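Local coordinates for enterocine A immunity protein (Enterococcus faecium, PDB 2BL8) that confers immunity to the pediocin-like bacteriocin enterocin A, probably protecting the bacteria that produce it, at residues Q73-L76 with I77-L80. Residues are numbered along the deposited sequence; the frame is centred on the assembly and turned at random.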
loop_
_atom_site.group_PDB
_atom_site.type_symbol
_atom_site.label_atom_id
_atom_site.label_comp_id
_atom_site.label_asym_id
_atom_site.label_seq_id
_atom_site.Cartn_x
_atom_site.Cartn_y
_atom_site.Cartn_z
ATOM N N GLN A 73 -8.034 -6.673 1.823
ATOM C CA GLN A 73 -7.306 -5.423 1.623
ATOM C C GLN A 73 -5.876 -5.560 2.152
ATOM O O GLN A 73 -4.934 -5.054 1.541
ATOM C CB GLN A 73 -8.035 -4.268 2.319
ATOM C CG GLN A 73 -9.354 -3.905 1.648
ATOM C CD GLN A 73 -10.190 -2.930 2.456
ATOM O OE1 GLN A 73 -9.903 -2.665 3.622
ATOM N NE2 GLN A 73 -11.241 -2.400 1.839
ATOM N N GLU A 74 -5.718 -6.257 3.278
ATOM C CA GLU A 74 -4.402 -6.484 3.876
ATOM C C GLU A 74 -3.546 -7.295 2.923
ATOM O O GLU A 74 -2.337 -7.067 2.801
ATOM C CB GLU A 74 -4.533 -7.237 5.204
ATOM C CG GLU A 74 -5.091 -6.407 6.342
ATOM C CD GLU A 74 -5.399 -7.236 7.581
ATOM O OE1 GLU A 74 -5.093 -8.448 7.593
ATOM O OE2 GLU A 74 -5.949 -6.667 8.546
ATOM N N GLU A 75 -4.183 -8.249 2.252
ATOM C CA GLU A 75 -3.508 -9.098 1.287
ATOM C C GLU A 75 -3.058 -8.284 0.075
ATOM O O GLU A 75 -1.965 -8.499 -0.452
ATOM C CB GLU A 75 -4.434 -10.251 0.890
ATOM C CG GLU A 75 -4.551 -11.279 2.017
ATOM C CD GLU A 75 -5.838 -12.074 2.000
ATOM O OE1 GLU A 75 -6.548 -12.069 0.973
ATOM O OE2 GLU A 75 -6.133 -12.719 3.031
ATOM N N LEU A 76 -3.888 -7.342 -0.361
ATOM C CA LEU A 76 -3.509 -6.494 -1.483
ATOM C C LEU A 76 -2.314 -5.626 -1.081
ATOM O O LEU A 76 -1.380 -5.454 -1.859
ATOM C CB LEU A 76 -4.671 -5.597 -1.909
ATOM C CG LEU A 76 -5.842 -6.316 -2.582
ATOM C CD1 LEU A 76 -6.960 -5.315 -2.856
ATOM C CD2 LEU A 76 -5.367 -6.977 -3.870
ATOM N N ILE A 77 -2.335 -5.087 0.133
ATOM C CA ILE A 77 -1.222 -4.246 0.575
ATOM C C ILE A 77 0.061 -5.075 0.619
ATOM O O ILE A 77 1.131 -4.597 0.250
ATOM C CB ILE A 77 -1.509 -3.609 1.956
ATOM C CG1 ILE A 77 -2.728 -2.682 1.850
ATOM C CG2 ILE A 77 -0.305 -2.796 2.414
ATOM C CD1 ILE A 77 -3.225 -2.153 3.190
ATOM N N ARG A 78 -0.056 -6.325 1.056
ATOM C CA ARG A 78 1.096 -7.226 1.121
ATOM C C ARG A 78 1.670 -7.456 -0.276
ATOM O O ARG A 78 2.885 -7.405 -0.478
ATOM C CB ARG A 78 0.669 -8.569 1.720
ATOM C CG ARG A 78 1.760 -9.624 1.769
ATOM C CD ARG A 78 1.204 -10.946 2.285
ATOM N NE ARG A 78 0.281 -11.556 1.333
ATOM C CZ ARG A 78 -0.573 -12.531 1.634
ATOM N NH1 ARG A 78 -0.630 -13.010 2.870
ATOM N NH2 ARG A 78 -1.368 -13.033 0.699
ATOM N N ASN A 79 0.789 -7.709 -1.239
ATOM C CA ASN A 79 1.213 -7.949 -2.609
ATOM C C ASN A 79 1.872 -6.712 -3.215
ATOM O O ASN A 79 2.844 -6.831 -3.967
ATOM C CB ASN A 79 0.018 -8.402 -3.455
ATOM C CG ASN A 79 -0.482 -9.783 -3.059
ATOM O OD1 ASN A 79 -1.492 -10.265 -3.574
ATOM N ND2 ASN A 79 0.233 -10.431 -2.143
ATOM N N LEU A 80 1.366 -5.529 -2.876
ATOM C CA LEU A 80 1.944 -4.293 -3.395
ATOM C C LEU A 80 3.395 -4.154 -2.933
ATOM O O LEU A 80 4.285 -3.837 -3.721
ATOM C CB LEU A 80 1.124 -3.080 -2.941
ATOM C CG LEU A 80 1.542 -1.741 -3.561
ATOM C CD1 LEU A 80 1.415 -1.804 -5.075
ATOM C CD2 LEU A 80 0.678 -0.625 -2.997
#
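Ile77 sits one turn after Gln73 in helix 71-84, its N donating to Gln73 O at 3.0 Å. With CG1 beside its own backbone N (chi1 -63°), the side chain leans back over that same carbonyl, and CG1 comes within 3.3 Å of Gln73 O. The Ile77 side chain also touches Leu12 of helix 5-17 and Leu58 and Tyr59 of helix 48-64. Leu76 O accepts from Leu80 N at 2.9 Å, while the Leu76 side chain reaches helix 5-17 at Glu11. On the outer side, the Glu75 and Arg78 side chains run abreast. A bend at chi3 (69°) folds the arginine back along the helix, bringing NH2 to 3.9 Å from Glu75 CG, which lies over one face of the guanidinium. Carboxylate and guanidinium planes are only 15° apart, yet Glu75 OE1 and Arg78 NH2 stay 5.3 Å from each other, so no salt bridge forms, though the opposite charges may still attract weakly. Glu75 O is taken by Asn79 N at 3.0 Å, with Asn79 CG resting 3.3 Å from the same oxygen. Successive i to i+4 bonds and the division into a buried, largely apolar face and a polar, partly charged outer one mark an amphipathic alpha-helix, here packed against helices 5-17 and 48-64 in an antiparallel four-helix bundle.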